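Local coordinates for putative secreted protein (Pseudomonas aeruginosa, PDB 3NPD) that is of unknown molecular function but is probably a secreted, quorum-sensing-regulated virulence factor of a Pseudomonas-specific family, at residues Ile45-Arg51 with Thr90-Tyr96; Leu13-Ala17 with Thr38-Leu44; Ala55-Arg59 with Gln100-Thr104. All blocks are in the same frame, centred on the assembly; numbering follows the deposited sequence.

Interaction 1. Residues Ile45-Arg51 with Thr90-Tyr96; sequences INHLSVR and TYSFTEY. With SO4 (sulfate ion), chain B.
L48 lays its CD1 methyl over the face of the F93 ring, 4.2 Å from L48 CD1 to the ring centroid and 22° off the ring normal, a CH-pi contact with chi1 m in both residues, L48 chi2 at 101°, off a well, and F93 chi2 at 88°. Two extended strand segments, 45-50 and 90-95, run in the same direction, their axes 4.5 Å apart at closest and twisted by -29°. The register is unbroken from I45 opposite T90 to V50 opposite E95, with CA-CA distances of 4.6 to 5.1 Å. Only even-numbered residues of the first strand use their backbone towards the second, as a parallel pair requires: N46 N-T90 O, S92 N-N46 O, L48 N-S92 O, T94 N-L48 O, V50 N-T94 O and Y96 N-V50 O, each 2.9 Å.

N46, L48, Y91 and F93 share one face, where helix 62-74 packs on both aromatic rings. The other is mixed: beside I45, S49 and T90 it carries polar, partly exposed H47, S92 and T94. One water joins H47 ND1 (2.8 Å) to S92 OG (2.7 Å); H47 NE2 is hydrogen-bonded to T38 OG1. R51, N-cap of helix 52-60, sets its guanidinium off-centre over Y96 (R51 CZ to ring centroid 4.0 Å, cation-pi); R51 NH1 donates to O4 of a sulfate, probably from the crystallisation liquor, at 2.8 Å. Adjacent parallel strands joined by 38 residues, 29 of them helical, form a beta-alpha-beta crossover, here in an otherwise antiparallel sheet. Chemically, the backbone ladder fixes the register; L48, F93 and Y91 supply apolar contact, while N46 ND2 is hydrogen-bonded to D34 and G36.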
ATOM      1  N   ILE A  45       0.416  -1.882  -4.664  1.00 12.94           N
ATOM      2  CA  ILE A  45      -0.519  -2.135  -3.573  1.00 13.84           C
ATOM      3  C   ILE A  45       0.170  -3.007  -2.546  1.00 12.82           C
ATOM      4  O   ILE A  45       0.615  -4.107  -2.884  1.00 14.15           O
ATOM      5  CB  ILE A  45      -1.786  -2.864  -4.062  1.00 14.83           C
ATOM      6  CG1 ILE A  45      -2.514  -2.121  -5.158  1.00 14.24           C
ATOM      7  CG2 ILE A  45      -2.762  -3.175  -2.845  1.00 13.17           C
ATOM      8  CD1 ILE A  45      -3.448  -2.967  -5.998  1.00 17.01           C
ATOM      9  N   ASN A  46       0.228  -2.554  -1.294  1.00 13.66           N
ATOM     10  CA  ASN A  46       0.708  -3.333  -0.180  1.00 14.22           C
ATOM     11  C   ASN A  46      -0.567  -3.829   0.472  1.00 12.50           C
ATOM     12  O   ASN A  46      -1.430  -3.027   0.898  1.00 16.31           O
ATOM     13  CB  ASN A  46       1.532  -2.421   0.766  1.00 17.33           C
ATOM     14  CG  ASN A  46       2.288  -3.150   1.872  1.00 16.27           C
ATOM     15  OD1 ASN A  46       2.835  -2.482   2.755  1.00 17.11           O
ATOM     16  ND2 ASN A  46       2.300  -4.491   1.871  1.00 13.08           N
ATOM     17  N   HIS A  47      -0.712  -5.141   0.553  1.00 13.12           N
ATOM     18  CA  HIS A  47      -1.843  -5.760   1.195  1.00 14.20           C
ATOM     19  C   HIS A  47      -1.431  -6.097   2.617  1.00 12.66           C
ATOM     20  O   HIS A  47      -0.388  -6.709   2.819  1.00 13.47           O
ATOM     21  CB  HIS A  47      -2.181  -7.064   0.475  1.00 11.46           C
ATOM     22  CG  HIS A  47      -2.487  -6.889  -0.997  1.00 13.10           C
ATOM     23  ND1 HIS A  47      -3.762  -6.717  -1.499  1.00 15.18           N
ATOM     24  CD2 HIS A  47      -1.665  -6.885  -2.066  1.00 14.31           C
ATOM     25  CE1 HIS A  47      -3.704  -6.595  -2.814  1.00 17.01           C
ATOM     26  NE2 HIS A  47      -2.444  -6.692  -3.186  1.00 14.73           N
ATOM     27  N   LEU A  48      -2.281  -5.742   3.591  1.00 13.82           N
ATOM     28  CA  LEU A  48      -2.053  -6.062   4.980  1.00 14.78           C
ATOM     29  C   LEU A  48      -3.359  -6.589   5.598  1.00 15.55           C
ATOM     30  O   LEU A  48      -4.462  -6.134   5.203  1.00 14.45           O
ATOM     31  CB  LEU A  48      -1.537  -4.866   5.744  1.00 16.97           C
ATOM     32  CG  LEU A  48      -0.193  -4.265   5.256  1.00 15.09           C
ATOM     33  CD1 LEU A  48      -0.476  -3.001   4.407  1.00 18.57           C
ATOM     34  CD2 LEU A  48       0.762  -4.007   6.436  1.00 15.27           C
ATOM     35  N   SER A  49      -3.244  -7.562   6.511  1.00 15.18           N
ATOM     36  CA  SER A  49      -4.410  -8.038   7.284  1.00 12.93           C
ATOM     37  C   SER A  49      -4.282  -7.451   8.682  1.00 15.09           C
ATOM     38  O   SER A  49      -3.163  -7.255   9.185  1.00 15.47           O
ATOM     39  CB  SER A  49      -4.538  -9.562   7.362  1.00 15.19           C
ATOM     40  OG  SER A  49      -3.465 -10.160   8.010  1.00 19.61           O
ATOM     41  N   VAL A  50      -5.426  -7.221   9.303  1.00 15.51           N
ATOM     42  CA  VAL A  50      -5.525  -6.554  10.613  1.00 14.86           C
ATOM     43  C   VAL A  50      -6.486  -7.356  11.450  1.00 17.46           C
ATOM     44  O   VAL A  50      -7.599  -7.636  11.010  1.00 16.42           O
ATOM     45  CB  VAL A  50      -6.084  -5.117  10.518  1.00 19.73           C
ATOM     46  CG1 VAL A  50      -5.944  -4.405  11.882  1.00 20.56           C
ATOM     47  CG2 VAL A  50      -5.369  -4.361   9.499  1.00 20.90           C
ATOM     48  N   ARG A  51      -6.092  -7.661  12.681  1.00 14.37           N
ATOM     49  CA  ARG A  51      -7.007  -8.298  13.625  1.00 17.17           C
ATOM     50  C   ARG A  51      -8.146  -7.360  14.022  1.00 15.62           C
ATOM     51  O   ARG A  51      -8.040  -6.139  13.910  1.00 15.75           O
ATOM     52  CB  ARG A  51      -6.259  -8.878  14.807  1.00 17.74           C
ATOM     53  CG  ARG A  51      -5.395 -10.065  14.306  1.00 20.99           C
ATOM     54  CD  ARG A  51      -4.546 -10.702  15.359  1.00 26.94           C
ATOM     55  NE  ARG A  51      -3.769 -11.828  14.783  1.00 32.98           N
ATOM     56  CZ  ARG A  51      -4.145 -13.118  14.748  1.00 33.69           C
ATOM     57  NH1 ARG A  51      -5.318 -13.503  15.261  1.00 21.55           N
ATOM     58  NH2 ARG A  51      -3.326 -14.041  14.204  1.00 33.19           N
ATOM     59  N   THR A  90      -0.697   2.335  -2.787  1.00 13.30           N
ATOM     60  CA  THR A  90      -1.982   1.967  -2.210  1.00 13.78           C
ATOM     61  C   THR A  90      -1.772   1.009  -1.046  1.00 13.94           C
ATOM     62  O   THR A  90      -1.075   0.008  -1.209  1.00 13.55           O
ATOM     63  CB  THR A  90      -2.870   1.284  -3.250  1.00 16.30           C
ATOM     64  OG1 THR A  90      -3.101   2.230  -4.293  1.00 15.80           O
ATOM     65  CG2 THR A  90      -4.235   0.804  -2.627  1.00 13.45           C
ATOM     66  N   TYR A  91      -2.399   1.295   0.089  1.00 13.76           N
ATOM     67  CA  TYR A  91      -2.435   0.389   1.240  1.00 14.76           C
ATOM     68  C   TYR A  91      -3.820  -0.178   1.307  1.00 13.57           C
ATOM     69  O   TYR A  91      -4.793   0.566   1.454  1.00 14.95           O
ATOM     70  CB  TYR A  91      -2.119   1.099   2.558  1.00 13.31           C
ATOM     71  CG  TYR A  91      -0.695   1.403   2.591  1.00 15.50           C
ATOM     72  CD1 TYR A  91       0.211   0.435   3.051  1.00 15.12           C
ATOM     73  CD2 TYR A  91      -0.203   2.569   2.041  1.00 19.43           C
ATOM     74  CE1 TYR A  91       1.564   0.633   2.997  1.00 22.01           C
ATOM     75  CE2 TYR A  91       1.166   2.799   1.998  1.00 32.81           C
ATOM     76  CZ  TYR A  91       2.050   1.827   2.495  1.00 29.67           C
ATOM     77  OH  TYR A  91       3.411   2.022   2.480  1.00 30.68           O
ATOM     78  N   SER A  92      -3.922  -1.505   1.228  1.00 12.46           N
ATOM     79  CA  SER A  92      -5.191  -2.219   1.336  1.00 13.15           C
ATOM     80  C   SER A  92      -5.160  -3.082   2.575  1.00 13.49           C
ATOM     81  O   SER A  92      -4.474  -4.109   2.626  1.00 12.94           O
ATOM     82  CB  SER A  92      -5.472  -3.028   0.056  1.00 14.71           C
ATOM     83  OG  SER A  92      -6.612  -3.851   0.211  1.00 13.19           O
ATOM     84  N   PHE A  93      -5.906  -2.650   3.581  1.00 13.10           N
ATOM     85  CA  PHE A  93      -6.050  -3.403   4.849  1.00 12.31           C
ATOM     86  C   PHE A  93      -7.362  -4.133   4.841  1.00 12.46           C
ATOM     87  O   PHE A  93      -8.425  -3.546   4.536  1.00 14.88           O
ATOM     88  CB  PHE A  93      -6.059  -2.459   6.039  1.00 13.55           C
ATOM     89  CG  PHE A  93      -4.774  -1.731   6.279  1.00 16.25           C
ATOM     90  CD1 PHE A  93      -4.519  -0.500   5.644  1.00 14.74           C
ATOM     91  CD2 PHE A  93      -3.818  -2.225   7.187  1.00 20.00           C
ATOM     92  CE1 PHE A  93      -3.321   0.184   5.891  1.00 19.80           C
ATOM     93  CE2 PHE A  93      -2.626  -1.533   7.414  1.00 21.63           C
ATOM     94  CZ  PHE A  93      -2.386  -0.348   6.766  1.00 17.70           C
ATOM     95  N   THR A  94      -7.322  -5.418   5.178  1.00 12.17           N
ATOM     96  CA  THR A  94      -8.514  -6.259   5.310  1.00 13.87           C
ATOM     97  C   THR A  94      -8.478  -6.978   6.666  1.00 14.88           C
ATOM     98  O   THR A  94      -7.431  -7.083   7.281  1.00 14.86           O
ATOM     99  CB  THR A  94      -8.596  -7.244   4.132  1.00 16.34           C
ATOM    100  OG1 THR A  94      -7.467  -8.114   4.165  1.00 15.31           O
ATOM    101  CG2 THR A  94      -8.667  -6.461   2.778  1.00 19.46           C
ATOM    102  N   GLU A  95      -9.615  -7.477   7.111  1.00 17.38           N
ATOM    103  CA  GLU A  95      -9.716  -8.219   8.357  0.60 20.16           C
ATOM    104  C   GLU A  95      -8.987  -9.558   8.274  1.00 19.21           C
ATOM    105  O   GLU A  95      -9.101 -10.266   7.283  1.00 16.23           O
ATOM    106  CB  GLU A  95     -11.194  -8.488   8.686  0.60 22.29           C
ATOM    107  CG  GLU A  95     -11.869  -7.341   9.394  0.60 30.30           C
ATOM    108  CD  GLU A  95     -11.715  -7.448  10.896  0.60 33.79           C
ATOM    109  OE1 GLU A  95     -10.586  -7.752  11.366  0.60 20.86           O
ATOM    110  OE2 GLU A  95     -12.727  -7.211  11.590  0.60 39.44           O
ATOM    111  N   TYR A  96      -8.269  -9.910   9.324  1.00 16.63           N
ATOM    112  CA  TYR A  96      -7.552 -11.184   9.362  1.00 13.22           C
ATOM    113  C   TYR A  96      -8.492 -12.381   9.192  1.00 13.06           C
ATOM    114  O   TYR A  96      -8.202 -13.239   8.404  1.00 16.03           O
ATOM    115  CB  TYR A  96      -6.787 -11.273  10.664  1.00 15.06           C
ATOM    116  CG  TYR A  96      -6.059 -12.570  10.837  1.00 14.73           C
ATOM    117  CD1 TYR A  96      -5.021 -12.912   9.982  1.00 14.27           C
ATOM    118  CD2 TYR A  96      -6.402 -13.472  11.845  1.00 20.19           C
ATOM    119  CE1 TYR A  96      -4.321 -14.091  10.112  1.00 13.59           C
ATOM    120  CE2 TYR A  96      -5.671 -14.654  12.019  1.00 17.22           C
ATOM    121  CZ  TYR A  96      -4.670 -14.991  11.121  1.00 14.24           C
ATOM    122  OH  TYR A  96      -4.021 -16.178  11.280  1.00 18.50           O
TER
HETATM  123  S   SO4 B   1      -9.031 -11.563  15.409  1.00 40.86           S
HETATM  124  O1  SO4 B   1      -9.134 -10.935  14.077  1.00 28.43           O
HETATM  125  O2  SO4 B   1      -8.828 -10.646  16.542  1.00 44.78           O
HETATM  126  O3  SO4 B   1     -10.264 -12.299  15.668  1.00 47.19           O
HETATM  127  O4  SO4 B   1      -7.866 -12.470  15.419  1.00 41.13           O
HETATM  128  O   HOH W   1       4.772  -0.241   2.354  1.00 24.31           O
HETATM  129  O   HOH W   2      -5.944  -6.476   0.245  1.00 17.47           O
HETATM  130  O   HOH W   3      -5.299  -7.404   2.690  1.00 20.40           O
HETATM  131  O   HOH W   4      -3.993 -16.911  13.815  1.00 21.35           O

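Interaction 2. Residues Leu13-Ala17 with Thr38-Leu44; sequences LEKVA and TVEGNQL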
ATOM      1  N   LEU A  13       6.835  -1.266 -11.623  1.00 13.43           N
ATOM      2  CA  LEU A  13       6.200  -1.468 -10.323  1.00 10.84           C
ATOM      3  C   LEU A  13       6.169  -2.954  -9.911  1.00 15.81           C
ATOM      4  O   LEU A  13       6.370  -3.259  -8.755  1.00 14.85           O
ATOM      5  CB  LEU A  13       4.798  -0.872 -10.297  1.00 12.31           C
ATOM      6  CG  LEU A  13       4.725   0.662 -10.454  1.00 14.12           C
ATOM      7  CD1 LEU A  13       3.233   1.091 -10.467  1.00 13.59           C
ATOM      8  CD2 LEU A  13       5.532   1.376  -9.369  1.00 15.87           C
ATOM      9  N   GLU A  14       5.941  -3.857 -10.861  1.00 17.18           N
ATOM     10  CA  GLU A  14       5.974  -5.309 -10.602  1.00 17.44           C
ATOM     11  C   GLU A  14       7.350  -5.763 -10.099  1.00 17.44           C
ATOM     12  O   GLU A  14       7.429  -6.604  -9.200  1.00 15.92           O
ATOM     13  CB  GLU A  14       5.587  -6.114 -11.865  1.00 20.05           C
ATOM     14  CG  GLU A  14       4.088  -6.179 -12.036  1.00 26.85           C
ATOM     15  CD  GLU A  14       3.611  -6.842 -13.299  1.00 45.97           C
ATOM     16  OE1 GLU A  14       4.430  -7.462 -14.019  1.00 46.30           O
ATOM     17  OE2 GLU A  14       2.390  -6.739 -13.554  1.00 47.19           O
ATOM     18  N   LYS A  15       8.430  -5.175 -10.628  1.00 14.91           N
ATOM     19  CA  LYS A  15       9.773  -5.505 -10.132  1.00 16.87           C
ATOM     20  C   LYS A  15       9.863  -5.121  -8.665  1.00 16.21           C
ATOM     21  O   LYS A  15      10.363  -5.899  -7.864  1.00 16.88           O
ATOM     22  CB  LYS A  15      10.940  -4.800 -10.873  1.00 20.12           C
ATOM     23  CG  LYS A  15      11.126  -5.157 -12.318  1.00 28.19           C
ATOM     24  CD  LYS A  15      12.582  -4.813 -12.764  1.00 36.99           C
ATOM     25  N   VAL A  16       9.435  -3.889  -8.333  1.00 13.56           N
ATOM     26  CA  VAL A  16       9.401  -3.442  -6.921  1.00 14.67           C
ATOM     27  C   VAL A  16       8.504  -4.348  -6.059  1.00 12.93           C
ATOM     28  O   VAL A  16       8.868  -4.714  -4.960  1.00 14.15           O
ATOM     29  CB  VAL A  16       8.997  -1.964  -6.784  1.00 16.07           C
ATOM     30  CG1 VAL A  16       8.876  -1.539  -5.325  1.00 16.99           C
ATOM     31  CG2 VAL A  16      10.067  -1.081  -7.501  1.00 20.15           C
ATOM     32  N   ALA A  17       7.321  -4.667  -6.550  1.00 14.81           N
ATOM     33  CA  ALA A  17       6.415  -5.587  -5.850  1.00 13.65           C
ATOM     34  C   ALA A  17       7.029  -6.963  -5.533  1.00 16.07           C
ATOM     35  O   ALA A  17       6.962  -7.405  -4.394  1.00 14.76           O
ATOM     36  CB  ALA A  17       5.117  -5.740  -6.597  1.00 12.37           C
ATOM     37  N   THR A  38       1.216  -6.312  -4.784  1.00 13.52           N
ATOM     38  CA  THR A  38       0.764  -6.578  -6.152  1.00 14.23           C
ATOM     39  C   THR A  38       0.687  -5.241  -6.896  1.00 14.06           C
ATOM     40  O   THR A  38       0.846  -4.169  -6.288  1.00 14.56           O
ATOM     41  CB  THR A  38      -0.588  -7.315  -6.238  1.00 15.04           C
ATOM     42  OG1 THR A  38      -1.628  -6.458  -5.752  1.00 15.68           O
ATOM     43  CG2 THR A  38      -0.591  -8.670  -5.481  1.00 17.66           C
ATOM     44  N   VAL A  39       0.455  -5.307  -8.198  1.00 13.91           N
ATOM     45  CA  VAL A  39       0.350  -4.122  -9.028  1.00 12.74           C
ATOM     46  C   VAL A  39      -0.950  -4.202  -9.838  1.00 14.95           C
ATOM     47  O   VAL A  39      -1.310  -5.274 -10.393  1.00 15.48           O
ATOM     48  CB  VAL A  39       1.572  -4.006  -9.976  1.00 14.51           C
ATOM     49  CG1 VAL A  39       1.370  -2.841 -10.965  1.00 14.59           C
ATOM     50  CG2 VAL A  39       2.865  -3.800  -9.161  1.00 13.89           C
ATOM     51  N   GLU A  40      -1.671  -3.097  -9.840  1.00 15.53           N
ATOM     52  CA  GLU A  40      -2.882  -2.924 -10.698  1.00 13.24           C
ATOM     53  C   GLU A  40      -2.701  -1.593 -11.381  1.00 16.21           C
ATOM     54  O   GLU A  40      -2.834  -0.547 -10.774  1.00 17.33           O
ATOM     55  CB  GLU A  40      -4.167  -2.967  -9.895  1.00 18.18           C
ATOM     56  CG  GLU A  40      -4.438  -4.289  -9.232  1.00 19.53           C
ATOM     57  CD  GLU A  40      -4.782  -5.437 -10.169  1.00 33.42           C
ATOM     58  OE1 GLU A  40      -5.259  -5.211 -11.331  1.00 33.41           O
ATOM     59  OE2 GLU A  40      -4.590  -6.587  -9.717  1.00 33.98           O
ATOM     60  N   GLY A  41      -2.369  -1.637 -12.670  1.00 17.35           N
ATOM     61  CA  GLY A  41      -2.144  -0.413 -13.425  1.00 16.41           C
ATOM     62  C   GLY A  41      -0.948   0.365 -12.887  1.00 16.08           C
ATOM     63  O   GLY A  41       0.157  -0.190 -12.761  1.00 16.00           O
ATOM     64  N   ASN A  42      -1.212   1.611 -12.488  1.00 15.65           N
ATOM     65  CA  ASN A  42      -0.192   2.487 -11.916  1.00 15.14           C
ATOM     66  C   ASN A  42      -0.106   2.411 -10.369  1.00 12.89           C
ATOM     67  O   ASN A  42       0.627   3.188  -9.776  1.00 14.72           O
ATOM     68  CB  ASN A  42      -0.347   3.951 -12.380  1.00 17.88           C
ATOM     69  CG  ASN A  42      -1.622   4.599 -11.877  1.00 23.05           C
ATOM     70  OD1 ASN A  42      -2.524   3.915 -11.373  1.00 18.22           O
ATOM     71  ND2 ASN A  42      -1.717   5.897 -12.028  1.00 28.03           N
ATOM     72  N   GLN A  43      -0.829   1.483  -9.740  1.00 12.41           N
ATOM     73  CA  GLN A  43      -0.854   1.326  -8.308  1.00 14.18           C
ATOM     74  C   GLN A  43       0.024   0.170  -7.866  1.00 15.87           C
ATOM     75  O   GLN A  43      -0.148  -0.964  -8.317  1.00 15.47           O
ATOM     76  CB  GLN A  43      -2.268   1.035  -7.787  1.00 16.06           C
ATOM     77  CG  GLN A  43      -3.189   2.190  -7.960  1.00 15.60           C
ATOM     78  CD  GLN A  43      -4.575   1.957  -7.419  1.00 23.10           C
ATOM     79  OE1 GLN A  43      -4.772   1.469  -6.306  1.00 15.18           O
ATOM     80  NE2 GLN A  43      -5.552   2.356  -8.204  1.00 24.78           N
ATOM     81  N   LEU A  44       0.961   0.473  -6.981  1.00 13.10           N
ATOM     82  CA  LEU A  44       1.704  -0.526  -6.200  1.00 12.76           C
ATOM     83  C   LEU A  44       0.923  -0.699  -4.897  1.00 13.16           C
ATOM     84  O   LEU A  44       0.816   0.246  -4.114  1.00 14.22           O
ATOM     85  CB  LEU A  44       3.131  -0.030  -5.905  1.00 13.79           C
ATOM     86  CG  LEU A  44       4.003  -0.933  -5.032  1.00 16.63           C
ATOM     87  CD1 LEU A  44       4.183  -2.328  -5.689  1.00 14.16           C
ATOM     88  CD2 LEU A  44       5.372  -0.265  -4.715  1.00 14.19           C
TER
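L13, L44 and V39 carry most of this contact, in which helix 4-21 packs along the hairpin formed by strands 32-40 and 43-50. L13 loses 87 Å² to the hairpin. Its CA-CB bond points at the strands, CB meets V39 CG2 at 3.7 Å, and CD1 extends over the turn to 3.4 Å from N42 O. L44 (67 Å²) approaches from the second strand, placing CD1 3.7 Å from A17 CB and CD2 3.8 Å from V16 CG1. V39 (62 Å²) packs its CG2 against the helix backbone, 3.5 Å from E14 N, and against A17 CB at 3.9 Å.

The axis of segment 13-17 makes 159° with that of strand 38-40, nearly antiparallel, with a closest approach of 7.6 Å. A type II' turn from E40 to Q43 closes the hairpin, with G41 at phi 64°, a value that favours glycine. L82 of helix 77-83 also touches L13, V16 and L44. Since no hydrogen bond joins the two segments, their association rests on apolar burial, 337 Å² in all, and van der Waals contact.

Interaction 3. Residues Ala55-Arg59 with Gln100-Thr104; sequences AERMR and QPVAT
V102 forms the apolar centre, with 92 Å² covered by the helix segment 55-59. Its chi1 is t (174°); CG2 lies 3.8 Å from A55 CB, and CG1 lies 4.0 Å from the CB of M58, a selenomethionine. The M58 side chain (chi1 m, chi2 t, chi3 p) carries its CE to 4.4 Å from A103 CB. The helix is regular, with R59 N bonded to A55 O at 2.9 Å, and the axis of segment 55-59 passes 8.1 Å from that of strand 101-104 at a crossing angle of 45°. A55 and V102 are the nearest pair, 6.1 Å between CA atoms.

Further out, R59 extends with chi1 m, chi2 and chi3 t and chi4 115°, so that one face of its guanidinium rests over V102 CB. R59 NH2 donates to P101 O at 3.1 Å with an angle of 164° at the hydrogen. R59 NE donates to a water at 2.9 Å, which in turn donates to V102 O at 2.8 Å. On the helix side, R59 NH1 makes a salt bridge with E56 OE1, also 3.1 Å, one turn back.

The strand is not regular here: V102 has phi/psi of -110/-57, whereas A103 is extended at -154/149. Both residues face F93 of the adjacent antiparallel strand 88-95, and this pairing of two residues against one defines a classic beta bulge at the start of an edge strand, packed under a helix.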
ATOM      1  N   ALA A  55      -8.591  -3.373  13.821  1.00 16.60           N
ATOM      2  CA  ALA A  55      -9.393  -2.940  12.673  1.00 15.96           C
ATOM      3  C   ALA A  55     -10.434  -1.886  13.117  1.00 16.69           C
ATOM      4  O   ALA A  55     -10.696  -0.915  12.397  1.00 16.53           O
ATOM      5  CB  ALA A  55     -10.113  -4.150  12.016  1.00 15.00           C
ATOM      6  N   GLU A  56     -11.033  -2.114  14.285  1.00 15.93           N
ATOM      7  CA  GLU A  56     -11.996  -1.154  14.853  1.00 17.02           C
ATOM      8  C   GLU A  56     -11.353   0.172  15.191  1.00 15.17           C
ATOM      9  O   GLU A  56     -11.930   1.226  14.915  1.00 17.49           O
ATOM     10  CB  GLU A  56     -12.736  -1.733  16.041  1.00 18.08           C
ATOM     11  CG  GLU A  56     -13.761  -2.791  15.636  1.00 25.47           C
ATOM     12  CD  GLU A  56     -14.988  -2.198  14.910  1.00 33.32           C
ATOM     13  OE1 GLU A  56     -14.964  -1.994  13.674  1.00 31.57           O
ATOM     14  OE2 GLU A  56     -16.015  -1.978  15.593  1.00 36.51           O
ATOM     15  N   ARG A  57     -10.157   0.141  15.781  1.00 16.62           N
ATOM     16  CA  ARG A  57      -9.413   1.368  16.067  1.00 18.18           C
ATOM     17  C   ARG A  57      -9.114   2.119  14.789  1.00 16.73           C
ATOM     18  O   ARG A  57      -9.246   3.357  14.745  1.00 19.48           O
ATOM     19  CB  ARG A  57      -8.099   1.078  16.802  1.00 20.31           C
ATOM     20  CG  ARG A  57      -8.279   0.477  18.180  1.00 31.48           C
ATOM     21  CD  ARG A  57      -7.049   0.690  19.091  1.00 41.53           C
ATOM     22  NE  ARG A  57      -5.755   0.098  18.681  1.00 41.30           N
ATOM     23  CZ  ARG A  57      -5.392  -1.197  18.746  1.00 39.98           C
ATOM     24  NH1 ARG A  57      -6.234  -2.162  19.095  1.00 25.71           N
ATOM     25  NH2 ARG A  57      -4.150  -1.547  18.392  1.00 53.64           N
HETATM   26  N   MSE A  58      -8.721   1.388  13.738  1.00 17.25           N
HETATM   27  CA  MSE A  58      -8.504   2.002  12.421  1.00 14.87           C
HETATM   28  C   MSE A  58      -9.743   2.665  11.844  1.00 15.82           C
HETATM   29  O   MSE A  58      -9.688   3.806  11.419  1.00 15.13           O
HETATM   30  CB  MSE A  58      -7.909   1.025  11.415  1.00 13.82           C
HETATM   31  CG  MSE A  58      -6.530   0.654  11.802  1.00 16.18           C
HETATM   32 SE   MSE A  58      -5.714  -0.623  10.611  0.75 17.16          SE
HETATM   33  CE  MSE A  58      -5.382   0.596   9.136  1.00 17.58           C
ATOM     34  N   ARG A  59     -10.857   1.978  11.917  1.00 14.52           N
ATOM     35  CA  ARG A  59     -12.116   2.497  11.393  1.00 15.81           C
ATOM     36  C   ARG A  59     -12.636   3.707  12.145  1.00 15.13           C
ATOM     37  O   ARG A  59     -13.390   4.491  11.578  1.00 15.58           O
ATOM     38  CB  ARG A  59     -13.184   1.413  11.420  1.00 17.32           C
ATOM     39  CG  ARG A  59     -12.945   0.313  10.389  1.00 17.30           C
ATOM     40  CD  ARG A  59     -14.083  -0.678  10.486  1.00 22.91           C
ATOM     41  NE  ARG A  59     -13.915  -1.823   9.611  1.00 21.06           N
ATOM     42  CZ  ARG A  59     -13.745  -3.098   9.972  1.00 24.74           C
ATOM     43  NH1 ARG A  59     -13.716  -3.476  11.240  1.00 23.87           N
ATOM     44  NH2 ARG A  59     -13.612  -4.026   9.017  1.00 24.84           N
ATOM     45  N   GLN A 100     -12.745  -8.908   5.077  1.00 22.34           N
ATOM     46  CA  GLN A 100     -13.576  -7.723   4.806  0.50 23.17           C
ATOM     47  C   GLN A 100     -12.692  -6.463   4.841  1.00 22.07           C
ATOM     48  O   GLN A 100     -11.743  -6.402   5.648  1.00 17.64           O
ATOM     49  CB  GLN A 100     -14.724  -7.618   5.809  0.50 25.38           C
ATOM     50  CG  GLN A 100     -15.929  -8.466   5.426  0.50 32.11           C
ATOM     51  CD  GLN A 100     -16.788  -7.765   4.400  0.50 34.50           C
ATOM     52  OE1 GLN A 100     -17.109  -8.323   3.352  0.50 44.58           O
ATOM     53  NE2 GLN A 100     -17.132  -6.515   4.680  0.50 35.18           N
ATOM     54  N   PRO A 101     -12.961  -5.456   3.938  1.00 22.23           N
ATOM     55  CA  PRO A 101     -12.120  -4.249   3.960  1.00 23.06           C
ATOM     56  C   PRO A 101     -12.190  -3.524   5.286  1.00 19.31           C
ATOM     57  O   PRO A 101     -13.239  -3.536   5.936  1.00 21.39           O
ATOM     58  CB  PRO A 101     -12.698  -3.375   2.826  1.00 24.70           C
ATOM     59  CG  PRO A 101     -13.226  -4.373   1.861  1.00 27.98           C
ATOM     60  CD  PRO A 101     -13.894  -5.391   2.777  1.00 26.71           C
ATOM     61  N   VAL A 102     -11.050  -2.988   5.696  1.00 14.48           N
ATOM     62  CA  VAL A 102     -10.887  -2.186   6.858  1.00 14.27           C
ATOM     63  C   VAL A 102     -10.604  -0.779   6.408  1.00 16.05           C
ATOM     64  O   VAL A 102     -11.306   0.143   6.820  1.00 17.13           O
ATOM     65  CB  VAL A 102      -9.713  -2.705   7.759  1.00 14.67           C
ATOM     66  CG1 VAL A 102      -9.453  -1.766   8.929  1.00 18.06           C
ATOM     67  CG2 VAL A 102     -10.044  -4.153   8.259  1.00 13.31           C
ATOM     68  N   ALA A 103      -9.561  -0.613   5.611  1.00 14.41           N
ATOM     69  CA  ALA A 103      -9.201   0.689   5.089  1.00 13.81           C
ATOM     70  C   ALA A 103      -8.451   0.545   3.789  1.00 14.39           C
ATOM     71  O   ALA A 103      -7.722  -0.396   3.605  1.00 14.93           O
ATOM     72  CB  ALA A 103      -8.349   1.484   6.079  1.00 14.93           C
ATOM     73  N   THR A 104      -8.607   1.514   2.905  1.00 13.83           N
ATOM     74  CA  THR A 104      -7.866   1.552   1.650  1.00 11.32           C
ATOM     75  C   THR A 104      -7.388   2.995   1.461  1.00 12.88           C
ATOM     76  O   THR A 104      -8.205   3.911   1.342  1.00 14.51           O
ATOM     77  CB  THR A 104      -8.676   1.040   0.444  1.00 14.30           C
ATOM     78  OG1 THR A 104      -9.317  -0.200   0.790  1.00 14.47           O
ATOM     79  CG2 THR A 104      -7.735   0.766  -0.748  1.00 15.43           C
TER
HETATM   80  O   HOH W   5     -14.071  -0.311   7.128  1.00 28.26           O

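The three contacts share one mixed sheet. Interaction 1 supplies its parallel pair, and its centre lies about 16 Å from that of interaction 2 and about 9 Å from that of interaction 3. Two probable side-chain hydrogen bonds join it to interaction 2: H47 NE2 to T38 OG1 and T90 OG1 to Q43 OE1, each 2.7 Å. Two probable backbone ones, F93 N to A103 O (2.9 Å) and E95 N to Q100 O (2.8 Å), lead to interaction 3, with V50 CG1 packed 3.4 Å from A55 N. Interactions 2 and 3 do not touch. Bound 3-cyclohexyl-1-propylsulfonic acid, probably from the crystallisation liquor, lies about 3 Å from the Y91 side chain, and such a molecule about 4 Å from V16 and from M58, perhaps marking pockets.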